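Local coordinates for protein phosphoribosylaminoimidazole-succinocarboxamide synthase (Ehrlichia chaffeensis str. Arkansas, PDB 3KRE) that catalyses the ATP-dependent joining of L-aspartate to carboxyaminoimidazole ribonucleotide, a step of de novo purine biosynthesis that yields SAICAR, at residues 52-64 against 235-247. Numbering follows the deposited sequence.
With EDO (1,2-ethanediol), chain D; EDO (1,2-ethanediol), chain J; EDO (1,2-ethanediol), chain H.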
# COMPACT_ATOMS: atom_id res chain seq x y z
N GLU A 52 7.53 -10.99 -8.33
CA GLU A 52 6.66 -10.69 -9.43
C GLU A 52 6.23 -9.22 -9.35
O GLU A 52 5.99 -8.68 -8.26
CB GLU A 52 5.45 -11.65 -9.41
CG GLU A 52 5.84 -13.12 -9.58
CD GLU A 52 4.67 -14.12 -9.42
OE1 GLU A 52 3.52 -13.69 -9.46
OE2 GLU A 52 4.92 -15.33 -9.27
N ILE A 53 6.17 -8.57 -10.51
CA ILE A 53 5.56 -7.24 -10.65
C ILE A 53 4.62 -7.32 -11.85
O ILE A 53 4.90 -8.02 -12.81
CB ILE A 53 6.67 -6.15 -10.84
CG1 ILE A 53 6.17 -4.71 -10.58
CG2 ILE A 53 7.32 -6.24 -12.26
CD1 ILE A 53 7.37 -3.70 -10.36
N THR A 54 3.49 -6.64 -11.78
CA THR A 54 2.57 -6.58 -12.91
C THR A 54 2.06 -5.14 -13.06
O THR A 54 2.00 -4.39 -12.09
CB THR A 54 1.40 -7.52 -12.68
OG1 THR A 54 0.64 -7.06 -11.57
CG2 THR A 54 1.91 -8.96 -12.34
N ALA A 55 1.67 -4.77 -14.27
CA ALA A 55 1.06 -3.47 -14.52
C ALA A 55 -0.05 -3.56 -15.58
O ALA A 55 -0.13 -4.53 -16.34
CB ALA A 55 2.14 -2.47 -14.95
N PHE A 56 -0.90 -2.52 -15.60
CA PHE A 56 -1.88 -2.30 -16.66
C PHE A 56 -2.81 -3.48 -16.75
O PHE A 56 -2.92 -4.14 -17.80
CB PHE A 56 -1.19 -2.00 -17.98
CG PHE A 56 -0.23 -0.84 -17.89
CD1 PHE A 56 -0.69 0.43 -17.59
CD2 PHE A 56 1.14 -1.03 -18.08
CE1 PHE A 56 0.20 1.51 -17.49
CE2 PHE A 56 2.02 0.03 -17.98
CZ PHE A 56 1.56 1.30 -17.70
N ASN A 57 -3.46 -3.77 -15.62
CA ASN A 57 -4.36 -4.92 -15.50
C ASN A 57 -3.74 -6.21 -16.01
O ASN A 57 -4.40 -6.98 -16.71
CB ASN A 57 -5.66 -4.62 -16.26
CG ASN A 57 -6.38 -3.43 -15.70
OD1 ASN A 57 -6.70 -3.39 -14.51
ND2 ASN A 57 -6.62 -2.42 -16.54
N ASN A 58 -2.47 -6.44 -15.65
CA ASN A 58 -1.74 -7.65 -16.06
C ASN A 58 -1.46 -7.76 -17.57
O ASN A 58 -1.24 -8.85 -18.08
CB ASN A 58 -2.42 -8.92 -15.53
CG ASN A 58 -1.57 -9.66 -14.51
OD1 ASN A 58 -1.87 -9.66 -13.31
ND2 ASN A 58 -0.48 -10.26 -14.98
N LYS A 59 -1.41 -6.64 -18.28
CA LYS A 59 -0.92 -6.64 -19.66
C LYS A 59 0.61 -6.83 -19.67
O LYS A 59 1.18 -7.26 -20.68
CB LYS A 59 -1.30 -5.35 -20.40
N LYS A 60 1.25 -6.51 -18.53
CA LYS A 60 2.72 -6.42 -18.43
C LYS A 60 3.05 -7.19 -17.13
O LYS A 60 2.47 -6.92 -16.11
CB LYS A 60 3.08 -4.92 -18.27
CG LYS A 60 4.36 -4.31 -18.90
CD LYS A 60 4.60 -2.89 -18.27
CE LYS A 60 5.71 -2.02 -18.88
NZ LYS A 60 6.98 -2.79 -19.11
N ALA A 61 3.95 -8.17 -17.19
CA ALA A 61 4.43 -8.82 -15.96
C ALA A 61 5.92 -9.14 -16.12
O ALA A 61 6.40 -9.32 -17.22
CB ALA A 61 3.60 -10.12 -15.62
N ALA A 62 6.64 -9.14 -14.99
CA ALA A 62 8.08 -9.42 -14.97
C ALA A 62 8.49 -9.90 -13.60
O ALA A 62 7.78 -9.69 -12.61
CB ALA A 62 8.91 -8.15 -15.32
N ILE A 63 9.66 -10.52 -13.56
CA ILE A 63 10.31 -10.90 -12.31
C ILE A 63 11.40 -9.87 -12.08
O ILE A 63 12.28 -9.70 -12.93
CB ILE A 63 10.95 -12.27 -12.41
CG1 ILE A 63 9.88 -13.33 -12.69
CG2 ILE A 63 11.78 -12.55 -11.12
CD1 ILE A 63 8.81 -13.40 -11.62
N ILE A 64 11.34 -9.19 -10.94
CA ILE A 64 12.37 -8.22 -10.51
C ILE A 64 13.05 -8.83 -9.28
O ILE A 64 12.56 -8.70 -8.14
CB ILE A 64 11.77 -6.85 -10.13
CG1 ILE A 64 10.83 -6.30 -11.21
CG2 ILE A 64 12.87 -5.78 -9.77
CD1 ILE A 64 11.45 -6.09 -12.50
N ASP A 235 9.59 4.33 -7.34
CA ASP A 235 8.59 3.31 -7.05
C ASP A 235 8.29 2.45 -8.29
O ASP A 235 8.99 2.53 -9.30
CB ASP A 235 7.33 4.00 -6.55
CG ASP A 235 6.79 4.99 -7.54
OD1 ASP A 235 7.20 6.18 -7.48
OD2 ASP A 235 5.94 4.60 -8.38
N LYS A 236 7.19 1.70 -8.22
CA LYS A 236 6.70 0.82 -9.30
C LYS A 236 6.52 1.53 -10.66
O LYS A 236 6.58 0.88 -11.69
CB LYS A 236 5.38 0.21 -8.85
CG LYS A 236 4.69 -0.67 -9.84
CD LYS A 236 3.60 -1.47 -9.14
CE LYS A 236 2.80 -2.24 -10.13
NZ LYS A 236 1.80 -3.14 -9.50
N ASP A 237 6.34 2.85 -10.65
CA ASP A 237 6.32 3.62 -11.93
C ASP A 237 7.58 3.41 -12.75
O ASP A 237 7.53 3.53 -13.97
CB ASP A 237 6.09 5.13 -11.76
CG ASP A 237 4.62 5.49 -11.67
OD1 ASP A 237 3.76 4.65 -12.03
OD2 ASP A 237 4.32 6.62 -11.22
N ARG A 238 8.69 3.06 -12.10
CA ARG A 238 9.91 2.74 -12.89
C ARG A 238 9.67 1.54 -13.80
O ARG A 238 10.15 1.50 -14.93
CB ARG A 238 11.13 2.50 -11.99
CG ARG A 238 11.54 3.71 -11.15
CD ARG A 238 13.00 3.67 -10.73
NE ARG A 238 13.85 3.85 -11.88
CZ ARG A 238 14.14 5.04 -12.45
NH1 ARG A 238 13.72 6.18 -11.91
NH2 ARG A 238 14.84 5.07 -13.56
N TYR A 239 8.91 0.57 -13.30
CA TYR A 239 8.49 -0.55 -14.12
C TYR A 239 7.38 -0.15 -15.10
O TYR A 239 7.48 -0.42 -16.31
CB TYR A 239 8.06 -1.70 -13.24
CG TYR A 239 7.50 -2.85 -14.03
CD1 TYR A 239 8.32 -3.61 -14.85
CD2 TYR A 239 6.14 -3.15 -13.99
CE1 TYR A 239 7.79 -4.65 -15.62
CE2 TYR A 239 5.62 -4.17 -14.75
CZ TYR A 239 6.45 -4.92 -15.56
OH TYR A 239 5.96 -5.97 -16.33
N ARG A 240 6.33 0.51 -14.61
CA ARG A 240 5.21 0.88 -15.50
C ARG A 240 5.65 1.69 -16.73
O ARG A 240 5.18 1.44 -17.84
CB ARG A 240 4.17 1.69 -14.75
CG ARG A 240 3.37 0.93 -13.72
CD ARG A 240 2.16 1.79 -13.34
NE ARG A 240 1.49 1.24 -12.18
CZ ARG A 240 1.66 1.64 -10.92
NH1 ARG A 240 2.51 2.62 -10.60
NH2 ARG A 240 0.98 1.02 -9.98
N LEU A 241 6.58 2.62 -16.51
CA LEU A 241 7.02 3.56 -17.54
C LEU A 241 8.34 3.13 -18.20
O LEU A 241 8.93 3.89 -18.97
CB LEU A 241 7.17 4.95 -16.94
CG LEU A 241 5.97 5.48 -16.19
CD1 LEU A 241 6.32 6.87 -15.64
CD2 LEU A 241 4.75 5.45 -17.13
N ASN A 242 8.75 1.88 -17.94
CA ASN A 242 9.97 1.27 -18.45
C ASN A 242 11.18 2.21 -18.36
O ASN A 242 11.90 2.42 -19.34
CB ASN A 242 9.76 0.72 -19.88
CG ASN A 242 10.89 -0.24 -20.33
OD1 ASN A 242 11.19 -0.32 -21.53
ND2 ASN A 242 11.51 -0.96 -19.39
N LEU A 243 11.40 2.73 -17.16
CA LEU A 243 12.50 3.63 -16.88
C LEU A 243 13.82 2.94 -16.50
O LEU A 243 14.86 3.61 -16.42
CB LEU A 243 12.14 4.58 -15.74
CG LEU A 243 10.83 5.35 -15.89
CD1 LEU A 243 10.57 6.28 -14.68
CD2 LEU A 243 10.84 6.10 -17.22
N GLY A 244 13.77 1.63 -16.30
CA GLY A 244 14.94 0.88 -15.90
C GLY A 244 15.30 1.20 -14.47
O GLY A 244 14.66 2.04 -13.85
N ASN A 245 16.31 0.50 -13.92
CA ASN A 245 16.76 0.71 -12.55
C ASN A 245 15.62 0.58 -11.56
O ASN A 245 15.48 1.35 -10.61
CB ASN A 245 17.49 2.08 -12.39
CG ASN A 245 18.99 1.99 -12.63
OD1 ASN A 245 19.48 1.13 -13.37
ND2 ASN A 245 19.72 2.94 -12.06
N VAL A 246 14.76 -0.41 -11.78
CA VAL A 246 13.63 -0.64 -10.88
C VAL A 246 14.11 -1.02 -9.49
O VAL A 246 13.72 -0.40 -8.49
CB VAL A 246 12.66 -1.70 -11.49
CG1 VAL A 246 11.56 -2.11 -10.48
CG2 VAL A 246 12.10 -1.16 -12.86
N ILE A 247 14.99 -2.01 -9.42
CA ILE A 247 15.40 -2.49 -8.11
C ILE A 247 16.20 -1.41 -7.40
O ILE A 247 16.07 -1.25 -6.19
CB ILE A 247 16.16 -3.83 -8.17
CG1 ILE A 247 16.19 -4.52 -6.79
CG2 ILE A 247 17.56 -3.60 -8.75
CD1 ILE A 247 14.83 -4.93 -6.24
C1 EDO D . 1.97 2.32 -6.78
O1 EDO D . 1.00 2.80 -7.68
C2 EDO D . 3.24 3.15 -6.85
O2 EDO D . 3.74 3.18 -8.17
C1 EDO J . 18.92 -2.76 -13.26
O1 EDO J . 17.82 -2.81 -12.37
C2 EDO J . 18.56 -2.38 -14.70
O2 EDO J . 17.24 -1.96 -14.93
C1 EDO H . 16.56 5.47 -8.30
O1 EDO H . 17.42 6.61 -8.33
C2 EDO H . 16.72 4.54 -9.50
O2 EDO H . 18.11 4.34 -9.78
O HOH W 1 -0.81 -0.39 -13.38
O HOH W 2 9.41 -1.93 -17.65
O HOH W 3 7.20 -6.60 -18.48
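Tyr239 reaches out of the short helix 237-240 and pushes its ring between Ile53 and Lys60 of the hairpin formed by strands 52-55 and 60-63, its hydroxyl leading, a worked example of how one aromatic side chain can join a helix to a two-stranded sheet. With CG anti to the backbone N (chi1 175°), the side chain leaves the helix toward the strands. Its CB meets Ile53 CD1 at 3.6 Å, and CG touches the same methyl and also Ile53 CG2. Further out, Ile53 CG2 sits over the middle of one ring face, 3.5 Å from the Tyr239 ring centroid, in a CH-pi contact only 4° off the normal. Lys60 covers the opposite face; CD rests near CZ and CE2, while NZ forms an off-centre cation-pi contact. Ala55 CB touches CE2 and Ala62 CB comes within 3.7 Å of CE1, both obliquely. The hydroxyl ends beside the backbone of Ala61, but its hydrogen-bonded link to that residue runs through a water, 2.6 Å from Tyr239 OH, which donates to Ala61 O.

The hairpin is a separate two-stranded antiparallel sheet in this SAICAR synthetase fold, closed by a type I' turn from Phe56 to Lys59, with a classic beta bulge where Lys59 and Lys60 both face Ala55. On the other side of the contact, a Schellman motif with Asn242 as its C-prime residue ends the helix. A second water ties Lys60 NZ to Tyr239 O. Lys236, extended beyond CG, gives Thr54 O a weak hydrogen bond from NZ at 2.9 Å. Phe56 turns its ring edge to Arg240 O, and a third water accepts from both Phe56 N and Arg240 NE. Toward helix 246-257, Ile64 CG2 packs 4.0 Å from Val246 CG1 and also touches Ile247 CD1.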